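Local coordinates for protein elongin-C (Saccharomyces cerevisiae, PDB 5ZB2) that acts as the linker of a cullin-3 ubiquitin ligase complex that polyubiquitylates monoubiquitylated RNA polymerase II for proteolysis, and plays a role in global genomic repair, at residues B[52-57]-B[91-96]; B[21-26]-B[45-50]; B[28-33]-B[57-62]. One frame throughout, in Å; residues are numbered along the deposited sequence.

Interaction 1: B[52-57]-B[91-96]; sequences QFDSHI and SLELLL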
loop_
_atom_site.group_PDB
_atom_site.type_symbol
_atom_site.label_atom_id
_atom_site.label_comp_id
_atom_site.label_asym_id
_atom_site.label_seq_id
_atom_site.Cartn_x
_atom_site.Cartn_y
_atom_site.Cartn_z
ATOM N N GLN B 52 36.465 -16.983 0.202
ATOM C CA GLN B 52 35.172 -16.411 0.568
ATOM C C GLN B 52 34.052 -17.443 0.607
ATOM O O GLN B 52 32.885 -17.069 0.777
ATOM C CB GLN B 52 34.763 -15.275 -0.378
ATOM C CG GLN B 52 35.768 -14.139 -0.466
ATOM C CD GLN B 52 35.418 -13.139 -1.553
ATOM O OE1 GLN B 52 34.563 -13.398 -2.398
ATOM N NE2 GLN B 52 36.080 -11.988 -1.533
ATOM N N PHE B 53 34.364 -18.730 0.455
ATOM C CA PHE B 53 33.364 -19.789 0.504
ATOM C C PHE B 53 33.848 -20.899 1.423
ATOM O O PHE B 53 34.995 -21.345 1.316
ATOM C CB PHE B 53 33.074 -20.346 -0.895
ATOM C CG PHE B 53 32.278 -19.415 -1.771
ATOM C CD1 PHE B 53 31.281 -18.613 -1.239
ATOM C CD2 PHE B 53 32.528 -19.348 -3.131
ATOM C CE1 PHE B 53 30.551 -17.764 -2.044
ATOM C CE2 PHE B 53 31.801 -18.496 -3.942
ATOM C CZ PHE B 53 30.811 -17.704 -3.397
ATOM N N ASP B 54 32.968 -21.344 2.317
ATOM C CA ASP B 54 33.309 -22.353 3.305
ATOM C C ASP B 54 33.334 -23.745 2.675
ATOM O O ASP B 54 32.951 -23.951 1.521
ATOM C CB ASP B 54 32.318 -22.315 4.467
ATOM C CG ASP B 54 32.287 -20.969 5.164
ATOM O OD1 ASP B 54 33.333 -20.286 5.187
ATOM O OD2 ASP B 54 31.216 -20.592 5.686
ATOM N N SER B 55 33.789 -24.716 3.469
ATOM C CA SER B 55 33.954 -26.076 2.970
ATOM C C SER B 55 32.611 -26.725 2.664
ATOM O O SER B 55 32.481 -27.458 1.677
ATOM C CB SER B 55 34.733 -26.905 3.991
ATOM O OG SER B 55 36.000 -26.324 4.251
ATOM N N HIS B 56 31.600 -26.471 3.498
ATOM C CA HIS B 56 30.293 -27.082 3.283
ATOM C C HIS B 56 29.632 -26.570 2.009
ATOM O O HIS B 56 28.822 -27.283 1.405
ATOM C CB HIS B 56 29.392 -26.824 4.492
ATOM C CG HIS B 56 29.149 -25.375 4.770
ATOM N ND1 HIS B 56 28.014 -24.715 4.349
ATOM C CD2 HIS B 56 29.893 -24.456 5.430
ATOM C CE1 HIS B 56 28.070 -23.453 4.737
ATOM N NE2 HIS B 56 29.201 -23.271 5.394
ATOM N N ILE B 57 29.964 -25.350 1.582
ATOM C CA ILE B 57 29.364 -24.800 0.369
ATOM C C ILE B 57 29.932 -25.491 -0.865
ATOM O O ILE B 57 29.183 -25.982 -1.717
ATOM C CB ILE B 57 29.577 -23.275 0.311
ATOM C CG1 ILE B 57 28.908 -22.589 1.508
ATOM C CG2 ILE B 57 29.052 -22.698 -1.000
ATOM C CD1 ILE B 57 27.395 -22.767 1.585
ATOM N N SER B 91 21.062 -21.691 2.101
ATOM C CA SER B 91 20.426 -21.357 0.830
ATOM C C SER B 91 20.950 -20.037 0.273
ATOM O O SER B 91 21.203 -19.924 -0.931
ATOM C CB SER B 91 18.907 -21.308 0.999
ATOM O OG SER B 91 18.532 -20.442 2.054
ATOM N N LEU B 92 21.127 -19.028 1.129
ATOM C CA LEU B 92 21.612 -17.736 0.652
ATOM C C LEU B 92 23.043 -17.843 0.139
ATOM O O LEU B 92 23.334 -17.488 -1.009
ATOM C CB LEU B 92 21.516 -16.687 1.762
ATOM C CG LEU B 92 20.132 -16.095 2.044
ATOM C CD1 LEU B 92 20.203 -15.114 3.206
ATOM C CD2 LEU B 92 19.552 -15.409 0.814
ATOM N N GLU B 93 23.956 -18.336 0.979
ATOM C CA GLU B 93 25.357 -18.417 0.576
ATOM C C GLU B 93 25.525 -19.307 -0.649
ATOM O O GLU B 93 26.341 -19.013 -1.531
ATOM C CB GLU B 93 26.211 -18.928 1.735
ATOM C CG GLU B 93 27.708 -18.858 1.470
ATOM C CD GLU B 93 28.539 -19.190 2.695
ATOM O OE1 GLU B 93 27.950 -19.436 3.770
ATOM O OE2 GLU B 93 29.784 -19.203 2.583
ATOM N N LEU B 94 24.755 -20.394 -0.733
ATOM C CA LEU B 94 24.855 -21.269 -1.897
ATOM C C LEU B 94 24.362 -20.576 -3.162
ATOM O O LEU B 94 24.898 -20.823 -4.249
ATOM C CB LEU B 94 24.072 -22.562 -1.660
ATOM C CG LEU B 94 24.203 -23.636 -2.746
ATOM C CD1 LEU B 94 25.658 -24.041 -2.951
ATOM C CD2 LEU B 94 23.360 -24.859 -2.407
ATOM N N LEU B 95 23.350 -19.712 -3.049
ATOM C CA LEU B 95 22.905 -18.946 -4.208
ATOM C C LEU B 95 24.034 -18.078 -4.748
ATOM O O LEU B 95 24.270 -18.028 -5.961
ATOM C CB LEU B 95 21.693 -18.085 -3.842
ATOM C CG LEU B 95 21.253 -17.063 -4.897
ATOM C CD1 LEU B 95 20.970 -17.735 -6.238
ATOM C CD2 LEU B 95 20.029 -16.312 -4.413
ATOM N N LEU B 96 24.750 -17.391 -3.855
ATOM C CA LEU B 96 25.853 -16.538 -4.286
ATOM C C LEU B 96 26.939 -17.350 -4.981
ATOM O O LEU B 96 27.530 -16.894 -5.967
ATOM C CB LEU B 96 26.432 -15.784 -3.088
ATOM C CG LEU B 96 25.463 -14.881 -2.323
ATOM C CD1 LEU B 96 26.188 -14.167 -1.186
ATOM C CD2 LEU B 96 24.797 -13.873 -3.253
#
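OD2 of D54 is approached by two side chains: H56 donates a weak hydrogen bond from NE2 to D54 OD2 at 3.4 Å, and from the other segment E93 brings OE2 to within 3.7 Å of that same D54 OD2. The two carboxylates stand nearly perpendicular, their planes 78° apart. Two like charges so close would repel, so the nearby imidazole probably eases the pairing, the more so if it is protonated. CG of H56 lies between the backbone N and the carbonyl carbon (chi1 60°), and from this root NE2 reaches the aspartate.

E93 suits its position by being both long and half apolar. CG is anti to the backbone N (chi1 -172°) and the chain stays extended beyond it. On the way to the polar cluster, CG and CD pass I57: CD of E93 lies 3.6 Å from I57 CG1, and CD1 of the same isoleucine touches E93 CG at 3.9 Å. The other branch of I57, CG2, meets L94 CD1 at 4.1 Å. F53 presents its ring edge to the same E93 carboxylate, with CD1 4.1 Å from E93 OE2 and the oxygen near the ring plane, an approach in which the slightly positive rim can favour a carboxylate oxygen. Farther along the ring, F53 CZ reaches L96 C at 4.2 Å.

The contact thus joins the start of helix 55-71 to the first turns of helix 91-101, whose A97 continues the apolar patch against F53 and I57. S24 and K25, which follow from strand 19-23 along the chain, hydrogen-bond to the backbone of F53, while S91, L92 and L95 pack against residues of two RAD7 chains.

Interaction 2: B[21-26]-B[45-50]; sequences TLVSKD and AGRIEL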
loop_
_atom_site.group_PDB
_atom_site.type_symbol
_atom_site.label_atom_id
_atom_site.label_comp_id
_atom_site.label_asym_id
_atom_site.label_seq_id
_atom_site.Cartn_x
_atom_site.Cartn_y
_atom_site.Cartn_z
ATOM N N THR B 21 41.238 -30.200 -9.668
ATOM C CA THR B 21 41.268 -29.888 -8.247
ATOM C C THR B 21 40.555 -28.569 -7.966
ATOM O O THR B 21 40.456 -27.692 -8.830
ATOM C CB THR B 21 42.709 -29.815 -7.735
ATOM O OG1 THR B 21 42.705 -29.478 -6.342
ATOM C CG2 THR B 21 43.514 -28.772 -8.501
ATOM N N LEU B 22 40.060 -28.437 -6.737
ATOM C CA LEU B 22 39.319 -27.253 -6.323
ATOM C C LEU B 22 39.580 -27.003 -4.845
ATOM O O LEU B 22 39.437 -27.915 -4.025
ATOM C CB LEU B 22 37.817 -27.427 -6.578
ATOM C CG LEU B 22 36.960 -26.169 -6.438
ATOM C CD1 LEU B 22 37.271 -25.192 -7.558
ATOM C CD2 LEU B 22 35.483 -26.525 -6.424
ATOM N N VAL B 23 39.955 -25.771 -4.512
ATOM C CA VAL B 23 40.327 -25.403 -3.151
ATOM C C VAL B 23 39.258 -24.492 -2.567
ATOM O O VAL B 23 38.655 -23.671 -3.269
ATOM C CB VAL B 23 41.710 -24.718 -3.115
ATOM C CG1 VAL B 23 42.111 -24.376 -1.685
ATOM C CG2 VAL B 23 42.755 -25.611 -3.760
ATOM N N SER B 24 39.031 -24.639 -1.265
ATOM C CA SER B 24 38.066 -23.836 -0.531
ATOM C C SER B 24 38.784 -22.730 0.237
ATOM O O SER B 24 40.011 -22.610 0.209
ATOM C CB SER B 24 37.259 -24.717 0.426
ATOM O OG SER B 24 36.335 -23.941 1.168
ATOM N N LYS B 25 38.001 -21.905 0.936
ATOM C CA LYS B 25 38.592 -20.924 1.840
ATOM C C LYS B 25 39.469 -21.618 2.873
ATOM O O LYS B 25 40.613 -21.215 3.109
ATOM C CB LYS B 25 37.496 -20.104 2.521
ATOM C CG LYS B 25 38.028 -18.975 3.390
ATOM C CD LYS B 25 36.909 -18.087 3.907
ATOM C CE LYS B 25 37.463 -16.902 4.683
ATOM N NZ LYS B 25 36.389 -15.976 5.143
ATOM N N ASP B 26 38.944 -22.666 3.501
ATOM C CA ASP B 26 39.781 -23.563 4.278
ATOM C C ASP B 26 40.670 -24.373 3.339
ATOM O O ASP B 26 40.391 -24.518 2.145
ATOM C CB ASP B 26 38.923 -24.496 5.134
ATOM C CG ASP B 26 38.159 -23.758 6.215
ATOM O OD1 ASP B 26 38.679 -22.741 6.722
ATOM O OD2 ASP B 26 37.040 -24.195 6.558
ATOM N N ALA B 45 40.102 -25.268 -15.645
ATOM C CA ALA B 45 41.209 -25.627 -14.772
ATOM C C ALA B 45 41.454 -27.135 -14.827
ATOM O O ALA B 45 40.611 -27.860 -15.351
ATOM C CB ALA B 45 40.897 -25.170 -13.356
ATOM N N GLY B 46 42.580 -27.633 -14.306
ATOM C CA GLY B 46 43.626 -26.848 -13.667
ATOM C C GLY B 46 43.526 -26.866 -12.154
ATOM O O GLY B 46 43.319 -27.916 -11.549
ATOM N N ARG B 47 43.675 -25.689 -11.548
ATOM C CA ARG B 47 43.493 -25.505 -10.118
ATOM C C ARG B 47 42.857 -24.143 -9.883
ATOM O O ARG B 47 43.280 -23.147 -10.475
ATOM C CB ARG B 47 44.827 -25.606 -9.367
ATOM C CG ARG B 47 44.724 -25.453 -7.856
ATOM C CD ARG B 47 46.104 -25.501 -7.225
ATOM N NE ARG B 47 46.062 -25.534 -5.764
ATOM C CZ ARG B 47 46.012 -24.458 -4.983
ATOM N NH1 ARG B 47 45.987 -23.240 -5.509
ATOM N NH2 ARG B 47 45.985 -24.601 -3.666
ATOM N N ILE B 48 41.845 -24.105 -9.020
ATOM C CA ILE B 48 41.113 -22.880 -8.721
ATOM C C ILE B 48 41.059 -22.697 -7.212
ATOM O O ILE B 48 40.861 -23.660 -6.464
ATOM C CB ILE B 48 39.687 -22.906 -9.315
ATOM C CG1 ILE B 48 39.735 -23.099 -10.835
ATOM C CG2 ILE B 48 38.931 -21.629 -8.955
ATOM C CD1 ILE B 48 40.422 -21.976 -11.593
ATOM N N GLU B 49 41.231 -21.453 -6.770
ATOM C CA GLU B 49 41.161 -21.087 -5.359
ATOM C C GLU B 49 39.881 -20.290 -5.149
ATOM O O GLU B 49 39.742 -19.179 -5.673
ATOM C CB GLU B 49 42.387 -20.278 -4.942
ATOM C CG GLU B 49 43.707 -20.998 -5.155
ATOM C CD GLU B 49 44.902 -20.139 -4.793
ATOM O OE1 GLU B 49 44.703 -18.952 -4.461
ATOM O OE2 GLU B 49 46.039 -20.652 -4.840
ATOM N N LEU B 50 38.950 -20.854 -4.385
ATOM C CA LEU B 50 37.651 -20.238 -4.146
ATOM C C LEU B 50 37.586 -19.727 -2.710
ATOM O O LEU B 50 36.907 -20.290 -1.849
ATOM C CB LEU B 50 36.525 -21.234 -4.434
ATOM C CG LEU B 50 36.441 -21.787 -5.857
ATOM C CD1 LEU B 50 35.198 -22.648 -5.999
ATOM C CD2 LEU B 50 36.440 -20.672 -6.892
#
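T21 turns CG2 into the position between its backbone N and carbonyl carbon, and there the methyl rests 3.5 Å from R47 CB. R47 holds CG anti to the backbone N (chi1 -179°) and stays extended to NE, a shape long enough to carry the arginine on past the threonine to V23. There V23 CG2 lies over one face of the guanidinium, 3.4 Å from R47 NH2 and offset toward the rim. In the plane of the same group NH1 of R47 forms a salt bridge with E49 OE2 at 2.7 Å, which fixes the rotation of the guanidinium while the valine supports its face.

L22 points to the other side of the sheet, where its CD1 meets L50 CD1 at 3.6 Å and I48 CB at 3.8 Å. L22 and L50 suit the face toward L58 of helix 55-71, while I48 packs on L43.

V23 also ties the backbones together. Its N donates to I48 O at 3.0 Å, and its O accepts from L50 N at 3.0 Å. One residue bonding in both directions to the two neighbours of E49 is the signature of parallel pairing, here within the small mixed sheet of the BTB/POZ fold of SKP1-family proteins.

Interaction 3: B[28-33]-B[57-62]; sequences KEYEIS and ILEKAV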
loop_
_atom_site.group_PDB
_atom_site.type_symbol
_atom_site.label_atom_id
_atom_site.label_comp_id
_atom_site.label_asym_id
_atom_site.label_seq_id
_atom_site.Cartn_x
_atom_site.Cartn_y
_atom_site.Cartn_z
ATOM N N LYS B 28 40.914 -27.307 2.859
ATOM C CA LYS B 28 40.307 -28.511 2.308
ATOM C C LYS B 28 40.157 -28.390 0.796
ATOM O O LYS B 28 39.739 -27.351 0.278
ATOM C CB LYS B 28 38.941 -28.760 2.952
ATOM C CG LYS B 28 38.968 -28.799 4.473
ATOM C CD LYS B 28 37.623 -29.222 5.045
ATOM C CE LYS B 28 37.569 -29.018 6.551
ATOM N NZ LYS B 28 38.604 -29.817 7.262
ATOM N N GLU B 29 40.499 -29.462 0.090
ATOM C CA GLU B 29 40.454 -29.504 -1.364
ATOM C C GLU B 29 39.320 -30.410 -1.831
ATOM O O GLU B 29 38.759 -31.197 -1.064
ATOM C CB GLU B 29 41.793 -29.990 -1.934
ATOM C CG GLU B 29 42.976 -29.100 -1.586
ATOM C CD GLU B 29 44.274 -29.583 -2.207
ATOM O OE1 GLU B 29 44.262 -30.643 -2.868
ATOM O OE2 GLU B 29 45.307 -28.902 -2.035
ATOM N N TYR B 30 38.988 -30.286 -3.115
ATOM C CA TYR B 30 37.940 -31.090 -3.728
ATOM C C TYR B 30 38.301 -31.344 -5.184
ATOM O O TYR B 30 38.749 -30.432 -5.885
ATOM C CB TYR B 30 36.574 -30.398 -3.641
ATOM C CG TYR B 30 36.096 -30.149 -2.230
ATOM C CD1 TYR B 30 36.423 -28.978 -1.561
ATOM C CD2 TYR B 30 35.316 -31.086 -1.566
ATOM C CE1 TYR B 30 35.988 -28.747 -0.272
ATOM C CE2 TYR B 30 34.878 -30.863 -0.276
ATOM C CZ TYR B 30 35.216 -29.693 0.366
ATOM O OH TYR B 30 34.783 -29.464 1.650
ATOM N N GLU B 31 38.103 -32.581 -5.630
ATOM C CA GLU B 31 38.351 -32.967 -7.011
ATOM C C GLU B 31 37.028 -33.135 -7.742
ATOM O O GLU B 31 36.038 -33.593 -7.162
ATOM C CB GLU B 31 39.157 -34.266 -7.092
ATOM C CG GLU B 31 40.540 -34.180 -6.466
ATOM C CD GLU B 31 41.547 -35.090 -7.145
ATOM O OE1 GLU B 31 41.576 -35.124 -8.393
ATOM O OE2 GLU B 31 42.307 -35.776 -6.430
ATOM N N ILE B 32 37.015 -32.760 -9.019
ATOM C CA ILE B 32 35.809 -32.799 -9.836
ATOM C C ILE B 32 36.177 -33.321 -11.216
ATOM O O ILE B 32 37.220 -32.958 -11.772
ATOM C CB ILE B 32 35.143 -31.411 -9.944
ATOM C CG1 ILE B 32 34.996 -30.767 -8.565
ATOM C CG2 ILE B 32 33.780 -31.525 -10.614
ATOM C CD1 ILE B 32 36.187 -29.923 -8.142
ATOM N N SER B 33 35.319 -34.176 -11.767
ATOM C CA SER B 33 35.503 -34.639 -13.135
ATOM C C SER B 33 35.571 -33.447 -14.079
ATOM O O SER B 33 34.731 -32.545 -14.019
ATOM C CB SER B 33 34.358 -35.569 -13.536
ATOM O OG SER B 33 34.436 -35.906 -14.911
ATOM N N ILE B 57 29.964 -25.350 1.582
ATOM C CA ILE B 57 29.364 -24.800 0.369
ATOM C C ILE B 57 29.932 -25.491 -0.865
ATOM O O ILE B 57 29.183 -25.982 -1.717
ATOM C CB ILE B 57 29.577 -23.275 0.311
ATOM C CG1 ILE B 57 28.908 -22.589 1.508
ATOM C CG2 ILE B 57 29.052 -22.698 -1.000
ATOM C CD1 ILE B 57 27.395 -22.767 1.585
ATOM N N LEU B 58 31.262 -25.538 -0.980
ATOM C CA LEU B 58 31.881 -26.151 -2.152
ATOM C C LEU B 58 31.500 -27.619 -2.273
ATOM O O LEU B 58 31.226 -28.108 -3.376
ATOM C CB LEU B 58 33.399 -26.001 -2.088
ATOM C CG LEU B 58 33.946 -24.641 -2.523
ATOM C CD1 LEU B 58 33.656 -23.575 -1.481
ATOM C CD2 LEU B 58 35.437 -24.729 -2.800
ATOM N N GLU B 59 31.476 -28.341 -1.151
ATOM C CA GLU B 59 31.057 -29.737 -1.185
ATOM C C GLU B 59 29.675 -29.885 -1.805
ATOM O O GLU B 59 29.400 -30.885 -2.479
ATOM C CB GLU B 59 31.076 -30.326 0.227
ATOM C CG GLU B 59 30.592 -31.768 0.305
ATOM C CD GLU B 59 31.017 -32.461 1.586
ATOM O OE1 GLU B 59 32.028 -33.196 1.558
ATOM O OE2 GLU B 59 30.347 -32.267 2.622
ATOM N N LYS B 60 28.798 -28.896 -1.607
ATOM C CA LYS B 60 27.469 -28.960 -2.202
ATOM C C LYS B 60 27.494 -28.531 -3.664
ATOM O O LYS B 60 26.743 -29.072 -4.484
ATOM C CB LYS B 60 26.491 -28.092 -1.408
ATOM C CG LYS B 60 25.042 -28.562 -1.478
ATOM C CD LYS B 60 24.858 -29.906 -0.782
ATOM C CE LYS B 60 23.419 -30.382 -0.838
ATOM N NZ LYS B 60 23.250 -31.688 -0.141
ATOM N N ALA B 61 28.348 -27.565 -4.007
ATOM C CA ALA B 61 28.500 -27.173 -5.404
ATOM C C ALA B 61 28.976 -28.349 -6.247
ATOM O O ALA B 61 28.398 -28.654 -7.298
ATOM C CB ALA B 61 29.472 -26.001 -5.515
ATOM N N VAL B 62 30.031 -29.031 -5.794
ATOM C CA VAL B 62 30.502 -30.223 -6.495
ATOM C C VAL B 62 29.393 -31.263 -6.564
ATOM O O VAL B 62 29.207 -31.929 -7.590
ATOM C CB VAL B 62 31.761 -30.786 -5.808
ATOM C CG1 VAL B 62 32.260 -32.029 -6.535
ATOM C CG2 VAL B 62 32.860 -29.732 -5.754
#
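The side chain of Y30 crosses those of L58 and E59 at about a right angle, at the interface where strand 29-33 of the BTB/POZ sheet lies against helix 55-71. The strand and helix segments run almost parallel, 6° apart in direction, with axes 9.5 Å from each other, a gap that side chains must fill.

The tyrosine does so near the N-terminal end of the two segments. Its CG lies anti to the carbonyl carbon (chi1 -61°). Over one face of the ring E59 N stands 4.2 Å above the plane, offset toward the rim. Y30 CE2 touches E59 CB at 3.9 Å, and Y30 CE1 meets L58 CB at 4.2 Å. A broad ring suits this place, since it can spread over two successive residues of the helix. The carboxylate plane of E59 is turned 77° from the ring; its CB packs on the ring, and OE1 comes near CE2, at an exposed position.

One turn further on, the aliphatic residues I32 and V62 cross at a slant. Both are beta-branched and so present two carbons close to the backbone, where the CA atoms of I32 and V62 lie 6.8 Å apart. The CG1 methylene of the isoleucine sits in the fork of the valine: I32 CG1 is 3.6 Å from V62 CG1 and 3.7 Å from V62 CG2.

How the interactions relate
The three contacts lie next to one another, two of them on helix 55-71 and the third in the sheet it packs on. Interaction 2 lies about 9 Å from interaction 3 and 14 Å from interaction 1, and interactions 1 and 3 are 11 Å apart, all measured between centres. Along the chain interaction 2 closes before interaction 1 opens, whereas interaction 3 alternates with both. Interactions 2 and 3 reach the same sheet, L22 O and Y30 N being probably hydrogen-bonded; interactions 1 and 3 share I57, and Y30 OH probably bonds to S55 O. The helix is thereby set between the sheet and helix 91-101, which carries the RAD7-facing residues, consistent with the adaptor role of the protein.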